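Local coordinates for protein tumour necrosis factor receptor (Ectromelia virus, PDB 3ON9) that probably inhibits host immune defence by binding host tumour necrosis factor and CC and CXC chemokines, this chain being its chemokine-binding SECRET domain, at residues Asn7-Glu12 against Ile127-Thr132; Cys23-Gly28 against Ile52-Ser57; Ser31-Ser36 against Ser65-Asn70; Asp46-Phe51 against Val73-Thr78. One frame throughout, in Å; residues are numbered along the deposited sequence.

Overall arrangement
The four contacts sample one beta sandwich in different ways. Contact 1 pairs two adjacent strands within the five-stranded antiparallel sheet, whereas contacts 2 and 3 pack that sheet against the six-stranded one. Contacts 2 and 3 lie side by side, their centres about 4 Å apart, because 24-26 and 30-34 are neighbours in one sheet and 51-59 and 62-69 in the other. Contact 4 ties two connecting loops together at one end of the sandwich; its centre is about 11 Å from that of contact 1 but about 19 Å from that of contact 3. Val11 of contact 1 bonds to Phe67 of contact 3 through the backbone, making the five-stranded sheet continuous between them.

Contact 1. Residues Asn7-Glu12 against Ile127-Thr132; sequences NSIDVE and IVYANT
Ile127 meets Val11 as a non-hydrogen-bonded pair where strand 122-130 runs antiparallel to strand 8-16. Their CG2 methyls lie 4.4 Å apart on the face turned toward the second sheet, where Ile83 and Val113 also touch Ile127. Val128 and Asp10 bond in both directions: Val128 N donates to Asp10 O at 2.8 Å, and Val128 O accepts from Asp10 N. On this other, partly exposed face, their side chains run alongside each other, pointing the same way, with Val128 CG2 3.6 Å from Asp10 OD2. Val128 O accepts a second hydrogen bond, from a water that also bonds to Ser8 OG.

Tyr129 returns to the buried face, chi1 -52° setting CG anti to the carbonyl carbon. Its side chain runs beside that of Ile9, CD1 being 4.2 Å from Ile9 CG1; its hydroxyl bonds to Glu111 of the facing sheet. Opposite Ala130 the ladder is interrupted by a classic beta bulge, Asn7 and Ser8 both facing this one residue. Ala130 N donates to Ser8 O, while its O receives Asn7 N at 2.9 Å and, weakly, Ser8 N. Past the strand end, Thr132 N reaches Asn7 OD1 at 2.9 Å in a nearly straight bond (173°), and Asn7 ND2 donates to Thr132 OG1 at 3.0 Å, close to the amide plane.

Because Thr132 N can only donate, it marks its partner as OD1; ND2 facing OG1 is consistent with that. The same N-H probably offsets the repulsion expected between Asn7 OD1 and Ala130 O, 3.1 Å apart.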
# COMPACT_ATOMS: atom_id res chain seq x y z
N ASN A 7 9.41 -10.79 -7.71
CA ASN A 7 10.56 -10.22 -7.02
C ASN A 7 10.31 -8.76 -6.63
O ASN A 7 11.22 -8.07 -6.19
CB ASN A 7 11.85 -10.34 -7.85
CG ASN A 7 11.71 -9.77 -9.25
OD1 ASN A 7 10.66 -9.28 -9.63
ND2 ASN A 7 12.79 -9.82 -10.02
N SER A 8 9.07 -8.31 -6.82
CA SER A 8 8.73 -6.91 -6.59
C SER A 8 7.36 -6.81 -5.95
O SER A 8 6.42 -7.45 -6.41
CB SER A 8 8.70 -6.17 -7.93
OG SER A 8 8.23 -4.84 -7.77
N ILE A 9 7.23 -6.01 -4.89
CA ILE A 9 5.93 -5.71 -4.31
C ILE A 9 5.77 -4.20 -4.24
O ILE A 9 6.67 -3.49 -3.78
CB ILE A 9 5.73 -6.28 -2.88
CG1 ILE A 9 6.17 -7.74 -2.80
CG2 ILE A 9 4.26 -6.18 -2.47
CD1 ILE A 9 6.06 -8.33 -1.38
N ASP A 10 4.62 -3.73 -4.70
CA ASP A 10 4.26 -2.33 -4.75
C ASP A 10 2.96 -2.21 -3.98
O ASP A 10 2.02 -2.96 -4.22
CB ASP A 10 4.10 -1.90 -6.22
CG ASP A 10 3.25 -0.66 -6.40
OD1 ASP A 10 3.80 0.45 -6.32
OD2 ASP A 10 2.02 -0.81 -6.63
N VAL A 11 2.92 -1.30 -3.01
CA VAL A 11 1.70 -1.02 -2.27
C VAL A 11 1.39 0.45 -2.45
O VAL A 11 2.25 1.30 -2.20
CB VAL A 11 1.87 -1.37 -0.77
CG1 VAL A 11 0.60 -1.01 -0.00
CG2 VAL A 11 2.20 -2.84 -0.60
N GLU A 12 0.18 0.76 -2.92
CA GLU A 12 -0.25 2.14 -3.13
C GLU A 12 -1.51 2.40 -2.34
O GLU A 12 -2.42 1.57 -2.33
CB GLU A 12 -0.56 2.40 -4.60
CG GLU A 12 0.59 2.15 -5.54
CD GLU A 12 0.12 1.96 -6.97
OE1 GLU A 12 -0.50 2.89 -7.54
OE2 GLU A 12 0.36 0.86 -7.53
N ILE A 127 -2.25 -3.57 -4.11
CA ILE A 127 -1.10 -4.38 -3.73
C ILE A 127 -0.71 -5.17 -4.97
O ILE A 127 -1.50 -5.96 -5.48
CB ILE A 127 -1.45 -5.33 -2.59
CG1 ILE A 127 -1.92 -4.52 -1.38
CG2 ILE A 127 -0.22 -6.18 -2.21
CD1 ILE A 127 -2.53 -5.34 -0.27
N VAL A 128 0.49 -4.93 -5.46
CA VAL A 128 0.89 -5.40 -6.78
C VAL A 128 2.15 -6.24 -6.69
O VAL A 128 3.19 -5.75 -6.24
CB VAL A 128 1.11 -4.22 -7.74
CG1 VAL A 128 1.50 -4.72 -9.12
CG2 VAL A 128 -0.15 -3.37 -7.81
N TYR A 129 2.04 -7.50 -7.09
CA TYR A 129 3.17 -8.40 -7.10
C TYR A 129 3.61 -8.60 -8.54
O TYR A 129 2.79 -8.95 -9.41
CB TYR A 129 2.77 -9.74 -6.51
CG TYR A 129 2.11 -9.69 -5.15
CD1 TYR A 129 2.85 -9.95 -4.00
CD2 TYR A 129 0.75 -9.42 -5.02
CE1 TYR A 129 2.25 -9.93 -2.77
CE2 TYR A 129 0.14 -9.40 -3.77
CZ TYR A 129 0.91 -9.67 -2.65
OH TYR A 129 0.33 -9.68 -1.40
N ALA A 130 4.90 -8.40 -8.80
CA ALA A 130 5.43 -8.57 -10.14
C ALA A 130 6.73 -9.35 -10.17
O ALA A 130 7.61 -9.14 -9.34
CB ALA A 130 5.64 -7.21 -10.80
N ASN A 131 6.83 -10.27 -11.13
CA ASN A 131 8.11 -10.83 -11.52
C ASN A 131 8.64 -9.96 -12.64
O ASN A 131 8.10 -9.99 -13.74
CB ASN A 131 7.91 -12.26 -12.03
CG ASN A 131 9.22 -12.92 -12.42
OD1 ASN A 131 10.27 -12.28 -12.43
ND2 ASN A 131 9.15 -14.21 -12.75
N THR A 132 9.68 -9.17 -12.37
CA THR A 132 10.21 -8.27 -13.38
C THR A 132 10.76 -8.99 -14.60
O THR A 132 10.97 -8.38 -15.64
CB THR A 132 11.28 -7.31 -12.81
OG1 THR A 132 12.44 -8.05 -12.41
CG2 THR A 132 10.73 -6.53 -11.62
O HOH W 1 5.44 -4.64 -7.91

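Contact 2. Residues Cys23-Gly28 against Ile52-Ser57; sequences CNSSIG and IGDYYS
Cys23, Ser25 and Ile27 meet Ile52, Gly53, Asp54 and Tyr56 in a side-chain contact between the two sheets of the sandwich: both strands are edge strands, 24-26 of one sheet and 51-59 of the other. The chains run in roughly opposite directions, with CA atoms of Ser25 and Asp54 7.7 Å apart, so side chains must bridge the gap. At the centre, Ser25 OG donates to Asp54 OD2 at 2.6 Å, using the syn lone pair of that oxygen; the Asp54 side chain starts out toward strand 24-26. Ile27 comes tip to tip with the same carboxylate, CG1 lying 3.6 Å from OD2, while its CD1 rests 3.7 Å from Gly53 N.

Nearer the inside, Cys23 SG approaches the Tyr56 ring obliquely, 3.7 Å from CD2 and 4.7 Å from the ring centroid. This sulfur is bonded to Cys160, tying the C-terminal tail to the edge, and the Tyr56 hydroxyl bonds to Lys20 O.

The chemistry thus grades from a sulfur-aromatic contact, through a short polar link, to aliphatic cover. The serine proton directed at Asp54 would tend to stabilise a negatively charged carboxylate, even with hydrocarbon pressed against OD2.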
# COMPACT_ATOMS: atom_id res chain seq x y z
N CYS A 23 4.49 14.42 6.95
CA CYS A 23 4.40 13.04 7.43
C CYS A 23 5.72 12.54 8.02
O CYS A 23 6.78 13.15 7.83
CB CYS A 23 3.94 12.09 6.31
SG CYS A 23 4.96 12.09 4.81
N ASN A 24 5.63 11.42 8.73
CA ASN A 24 6.81 10.75 9.28
C ASN A 24 6.78 9.29 8.87
O ASN A 24 5.72 8.63 8.88
CB ASN A 24 6.81 10.85 10.81
CG ASN A 24 8.20 11.01 11.36
OD1 ASN A 24 8.92 11.92 10.97
ND2 ASN A 24 8.59 10.13 12.28
N SER A 25 7.95 8.77 8.51
CA SER A 25 8.05 7.39 8.06
C SER A 25 8.96 6.55 8.94
O SER A 25 10.04 7.00 9.36
CB SER A 25 8.60 7.33 6.63
OG SER A 25 9.00 6.01 6.29
N SER A 26 8.54 5.31 9.19
CA SER A 26 9.42 4.34 9.83
C SER A 26 9.28 2.96 9.21
O SER A 26 8.30 2.26 9.44
CB SER A 26 9.16 4.26 11.33
OG SER A 26 9.93 3.20 11.88
N ILE A 27 10.28 2.57 8.43
CA ILE A 27 10.25 1.29 7.75
C ILE A 27 10.81 0.19 8.64
O ILE A 27 11.63 0.45 9.52
CB ILE A 27 10.97 1.36 6.38
CG1 ILE A 27 10.14 2.22 5.41
CG2 ILE A 27 11.16 -0.03 5.78
CD1 ILE A 27 10.76 2.40 4.04
N GLY A 28 10.34 -1.04 8.44
CA GLY A 28 10.77 -2.16 9.25
C GLY A 28 9.76 -3.28 9.11
O GLY A 28 8.99 -3.32 8.15
N ILE A 52 11.89 -1.02 0.93
CA ILE A 52 13.01 -0.09 1.02
C ILE A 52 12.62 1.38 0.93
O ILE A 52 13.43 2.25 1.26
CB ILE A 52 14.05 -0.34 -0.10
CG1 ILE A 52 13.42 -0.19 -1.48
CG2 ILE A 52 14.73 -1.71 0.08
CD1 ILE A 52 14.41 -0.35 -2.61
N GLY A 53 11.41 1.66 0.47
CA GLY A 53 11.05 3.05 0.26
C GLY A 53 9.57 3.28 0.42
O GLY A 53 8.77 2.35 0.33
N ASP A 54 9.22 4.54 0.67
CA ASP A 54 7.82 4.92 0.72
C ASP A 54 7.64 6.37 0.32
O ASP A 54 8.61 7.08 0.08
CB ASP A 54 7.20 4.64 2.09
CG ASP A 54 7.93 5.30 3.24
OD1 ASP A 54 8.64 6.31 3.03
OD2 ASP A 54 7.77 4.78 4.36
N TYR A 55 6.38 6.80 0.23
CA TYR A 55 6.11 8.16 -0.19
C TYR A 55 4.70 8.57 0.22
O TYR A 55 3.87 7.71 0.50
CB TYR A 55 6.30 8.32 -1.70
CG TYR A 55 5.45 7.39 -2.54
CD1 TYR A 55 4.19 7.77 -2.98
CD2 TYR A 55 5.91 6.12 -2.88
CE1 TYR A 55 3.41 6.92 -3.74
CE2 TYR A 55 5.14 5.26 -3.64
CZ TYR A 55 3.89 5.66 -4.07
OH TYR A 55 3.12 4.80 -4.83
N TYR A 56 4.47 9.88 0.28
CA TYR A 56 3.18 10.46 0.62
C TYR A 56 3.23 11.87 0.04
O TYR A 56 4.03 12.71 0.46
CB TYR A 56 2.99 10.49 2.15
CG TYR A 56 1.76 11.24 2.61
CD1 TYR A 56 0.52 10.60 2.69
CD2 TYR A 56 1.83 12.58 2.98
CE1 TYR A 56 -0.62 11.29 3.11
CE2 TYR A 56 0.71 13.27 3.40
CZ TYR A 56 -0.51 12.62 3.47
OH TYR A 56 -1.63 13.31 3.90
N SER A 57 2.39 12.12 -0.97
CA SER A 57 2.46 13.36 -1.72
C SER A 57 1.05 13.86 -1.99
O SER A 57 0.16 13.07 -2.34
CB SER A 57 3.23 13.13 -3.03
OG SER A 57 3.46 14.36 -3.69

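Contact 3. Residues Ser31-Ser36 against Ser65-Asn70; sequences STISTS and SGFFTN
Ile33 and Phe67 supply the tight part of this contact, reaching toward each other tip to tip from strands 30-34 and 62-69. Ile33 CD1, carried out from its backbone by an extended chi2 (160°), lies over one face of the phenyl ring, displaced toward its rim, 3.4 Å from CZ and 3.8 Å from the ring centroid. This is a CH-pi contact, approached only 25° off the ring normal. CG1 follows at 3.6 Å from CZ, and the same CD1 methyl also meets Gly66 O at 3.6 Å. Ser31 CB touches the ring obliquely, 3.8 Å from CE1, while the Ser31 hydroxyl is engaged by Gly28 O. Ile40 and Leu42 of strand 38-45 and Phe51 of strand 51-59 give Phe67 further apolar surroundings.

Away from this core the contact thins quickly. Thr32 offers the ring edge only its backbone carbon; its side chain starts off away from strand 62-69, and this partly exposed residue packs on Thr41. Beyond it, 34-36 leaves the partner strand altogether: Ser34 OG bonds to Thr35 O at 2.8 Å as well as to Leu38 and Thr39, and Ser36 is exposed.

With strand axes 8.7 Å apart and running at 157°, the two backbones are too widely separated to pair. Side chains meeting across such a spacing fill the interior of a beta sandwich, here the SECRET domain.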
# COMPACT_ATOMS: atom_id res chain seq x y z
N SER A 31 5.96 -1.37 8.85
CA SER A 31 6.32 -0.09 8.28
C SER A 31 5.16 0.90 8.38
O SER A 31 4.01 0.54 8.14
CB SER A 31 6.72 -0.27 6.81
OG SER A 31 7.86 -1.10 6.67
N THR A 32 5.47 2.14 8.74
CA THR A 32 4.43 3.15 8.86
C THR A 32 4.70 4.42 8.08
O THR A 32 5.85 4.88 7.98
CB THR A 32 4.14 3.51 10.34
OG1 THR A 32 5.37 3.85 11.00
CG2 THR A 32 3.47 2.34 11.07
N ILE A 33 3.63 4.99 7.54
CA ILE A 33 3.60 6.38 7.12
C ILE A 33 2.54 7.04 7.98
O ILE A 33 1.43 6.53 8.07
CB ILE A 33 3.18 6.51 5.64
CG1 ILE A 33 4.21 5.83 4.74
CG2 ILE A 33 2.97 7.98 5.28
CD1 ILE A 33 3.67 5.48 3.33
N SER A 34 2.85 8.15 8.64
CA SER A 34 1.85 8.81 9.47
C SER A 34 1.85 10.32 9.34
O SER A 34 2.91 10.96 9.30
CB SER A 34 2.03 8.44 10.95
OG SER A 34 0.86 8.77 11.67
N THR A 35 0.65 10.89 9.29
CA THR A 35 0.47 12.32 9.53
C THR A 35 -0.17 12.38 10.91
O THR A 35 -0.30 11.36 11.58
CB THR A 35 -0.46 12.96 8.50
OG1 THR A 35 -1.77 12.38 8.61
CG2 THR A 35 0.07 12.73 7.10
N SER A 36 -0.57 13.57 11.34
CA SER A 36 -1.22 13.69 12.63
C SER A 36 -2.68 13.25 12.56
O SER A 36 -3.36 13.22 13.58
CB SER A 36 -1.15 15.12 13.14
OG SER A 36 -1.75 16.01 12.21
N SER A 65 0.15 7.71 -1.85
CA SER A 65 1.15 7.23 -0.91
C SER A 65 1.46 5.78 -1.22
O SER A 65 0.74 5.14 -1.96
CB SER A 65 0.65 7.40 0.54
OG SER A 65 -0.41 6.49 0.84
N GLY A 66 2.55 5.25 -0.66
CA GLY A 66 2.82 3.85 -0.91
C GLY A 66 4.13 3.38 -0.32
O GLY A 66 4.89 4.18 0.24
N PHE A 67 4.35 2.07 -0.42
CA PHE A 67 5.60 1.43 -0.01
C PHE A 67 6.03 0.52 -1.16
O PHE A 67 5.18 -0.04 -1.85
CB PHE A 67 5.41 0.54 1.22
CG PHE A 67 4.71 1.20 2.38
CD1 PHE A 67 5.44 1.61 3.49
CD2 PHE A 67 3.33 1.34 2.39
CE1 PHE A 67 4.81 2.18 4.58
CE2 PHE A 67 2.68 1.90 3.47
CZ PHE A 67 3.42 2.34 4.57
N PHE A 68 7.33 0.33 -1.36
CA PHE A 68 7.76 -0.60 -2.39
C PHE A 68 9.07 -1.28 -2.03
O PHE A 68 9.82 -0.80 -1.18
CB PHE A 68 7.90 0.10 -3.75
CG PHE A 68 8.89 1.22 -3.74
CD1 PHE A 68 10.21 1.00 -4.12
CD2 PHE A 68 8.51 2.49 -3.35
CE1 PHE A 68 11.13 2.04 -4.11
CE2 PHE A 68 9.42 3.53 -3.34
CZ PHE A 68 10.74 3.31 -3.71
N THR A 69 9.32 -2.41 -2.67
CA THR A 69 10.48 -3.23 -2.35
C THR A 69 11.61 -3.05 -3.34
O THR A 69 11.44 -2.56 -4.44
CB THR A 69 10.13 -4.73 -2.39
OG1 THR A 69 9.84 -5.12 -3.74
CG2 THR A 69 8.94 -5.03 -1.52
N ASN A 70 12.77 -3.50 -2.91
CA ASN A 70 13.84 -3.85 -3.81
C ASN A 70 13.30 -4.89 -4.80
O ASN A 70 12.47 -5.71 -4.43
CB ASN A 70 14.99 -4.44 -3.00
CG ASN A 70 16.08 -5.03 -3.86
OD1 ASN A 70 16.53 -4.41 -4.83
ND2 ASN A 70 16.52 -6.23 -3.51

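Contact 4. Residues Asp46-Phe51 against Val73-Thr78; sequences DCTPVF and VHQDLT
Gln75 and Thr48 meet at the heart of this loop-to-loop contact. The glutamine amide works with both ends: OE1 accepts Thr48 N at 2.8 Å, and NE2 donates to Asp46 O at 2.9 Å, a bond lying near both the amide plane and the carbonyl plane. Next to it, Thr48 OG1 receives Asp76 N at 2.9 Å, nearly straight at 173°. A bend at chi2 (67°) turns CD of Gln75 back toward the 46-48 backbone. Apolar atoms close in on the flank: Pro49 CD lies 3.4 Å from Gln75 OE1, and the Thr48 and Val73 side chains cross at about a right angle, Thr48 CG2 lying 3.9 Å from Val73 CG1.

A second shell holds these groups in position. The two N-H groups of Gln75 NE2 are shared among three carbonyls, those of Asp46, Asp76 and Thr79, which probably limits rotation of the amide. Asp76 forms an Asx turn, its OD1 taking both N and OG1 of Thr78 from the same face of the carboxylate. On the other loop, Cys47 is held by its disulfide to Cys81, and Asp46 by a salt bridge to Lys82.

Both loops cross from one sheet to the other. Residues 46-51 connect strand 38-45 of the six-stranded sheet to strand 51-59 of the five-stranded one, and residues 73-78 lead back from strand 62-69 to strand 82-89, so the contact joins two crossings at one end of the sandwich.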
# COMPACT_ATOMS: atom_id res chain seq x y z
N ASP A 46 6.90 -13.21 5.95
CA ASP A 46 7.22 -14.29 5.01
C ASP A 46 7.30 -13.84 3.55
O ASP A 46 7.35 -14.67 2.64
CB ASP A 46 6.25 -15.47 5.18
CG ASP A 46 6.43 -16.19 6.50
OD1 ASP A 46 7.58 -16.28 6.97
OD2 ASP A 46 5.43 -16.65 7.08
N CYS A 47 7.32 -12.52 3.33
CA CYS A 47 7.56 -11.97 2.00
C CYS A 47 9.06 -11.73 1.88
O CYS A 47 9.64 -11.05 2.70
CB CYS A 47 6.84 -10.63 1.82
SG CYS A 47 5.08 -10.71 2.16
N THR A 48 9.68 -12.29 0.84
CA THR A 48 11.13 -12.21 0.72
C THR A 48 11.61 -10.82 0.27
O THR A 48 12.53 -10.26 0.86
CB THR A 48 11.70 -13.30 -0.23
OG1 THR A 48 11.01 -14.54 -0.02
CG2 THR A 48 13.20 -13.50 0.05
N PRO A 49 10.98 -10.23 -0.76
CA PRO A 49 11.45 -8.91 -1.20
C PRO A 49 11.33 -7.89 -0.08
O PRO A 49 10.27 -7.82 0.55
CB PRO A 49 10.48 -8.55 -2.33
CG PRO A 49 10.03 -9.92 -2.86
CD PRO A 49 9.90 -10.75 -1.62
N VAL A 50 12.40 -7.14 0.17
CA VAL A 50 12.42 -6.22 1.32
C VAL A 50 11.91 -4.82 0.96
O VAL A 50 12.24 -4.26 -0.09
CB VAL A 50 13.81 -6.17 2.02
CG1 VAL A 50 14.22 -7.56 2.48
CG2 VAL A 50 14.85 -5.58 1.11
N PHE A 51 11.06 -4.28 1.82
CA PHE A 51 10.55 -2.94 1.58
C PHE A 51 11.63 -1.91 1.89
O PHE A 51 12.24 -1.94 2.97
CB PHE A 51 9.29 -2.70 2.39
CG PHE A 51 8.07 -3.34 1.79
CD1 PHE A 51 7.31 -2.66 0.85
CD2 PHE A 51 7.73 -4.65 2.11
CE1 PHE A 51 6.19 -3.26 0.27
CE2 PHE A 51 6.62 -5.26 1.54
CZ PHE A 51 5.86 -4.57 0.60
N VAL A 73 15.44 -9.65 -5.56
CA VAL A 73 15.33 -10.97 -4.94
C VAL A 73 13.94 -11.56 -5.14
O VAL A 73 12.95 -10.90 -4.85
CB VAL A 73 15.61 -10.92 -3.42
CG1 VAL A 73 15.61 -12.33 -2.83
CG2 VAL A 73 16.94 -10.19 -3.14
N HIS A 74 13.87 -12.79 -5.64
CA HIS A 74 12.58 -13.44 -5.87
C HIS A 74 12.01 -14.06 -4.60
O HIS A 74 12.76 -14.55 -3.74
CB HIS A 74 12.68 -14.52 -6.96
CG HIS A 74 12.93 -13.97 -8.33
ND1 HIS A 74 11.91 -13.74 -9.23
CD2 HIS A 74 14.07 -13.61 -8.95
CE1 HIS A 74 12.42 -13.25 -10.35
NE2 HIS A 74 13.73 -13.16 -10.20
N GLN A 75 10.68 -14.05 -4.50
CA GLN A 75 9.98 -14.69 -3.40
C GLN A 75 10.35 -16.17 -3.27
O GLN A 75 10.37 -16.93 -4.25
CB GLN A 75 8.46 -14.55 -3.60
CG GLN A 75 7.61 -15.28 -2.56
CD GLN A 75 7.73 -14.69 -1.15
OE1 GLN A 75 7.90 -13.48 -0.98
NE2 GLN A 75 7.63 -15.55 -0.15
N ASP A 76 10.64 -16.58 -2.04
CA ASP A 76 10.89 -17.98 -1.68
C ASP A 76 9.59 -18.75 -1.86
O ASP A 76 8.60 -18.46 -1.20
CB ASP A 76 11.33 -18.02 -0.21
CG ASP A 76 11.82 -19.38 0.23
OD1 ASP A 76 11.51 -20.37 -0.45
OD2 ASP A 76 12.50 -19.44 1.28
N LEU A 77 9.56 -19.73 -2.76
CA LEU A 77 8.30 -20.43 -2.99
C LEU A 77 7.91 -21.35 -1.83
O LEU A 77 6.81 -21.89 -1.81
CB LEU A 77 8.30 -21.17 -4.33
CG LEU A 77 8.27 -20.24 -5.55
CD1 LEU A 77 8.42 -21.00 -6.85
CD2 LEU A 77 6.99 -19.40 -5.55
N THR A 78 8.80 -21.51 -0.87
CA THR A 78 8.50 -22.32 0.31
C THR A 78 7.94 -21.51 1.48
O THR A 78 7.60 -22.07 2.51
CB THR A 78 9.74 -23.15 0.78
OG1 THR A 78 10.69 -22.30 1.42
CG2 THR A 78 10.40 -23.85 -0.40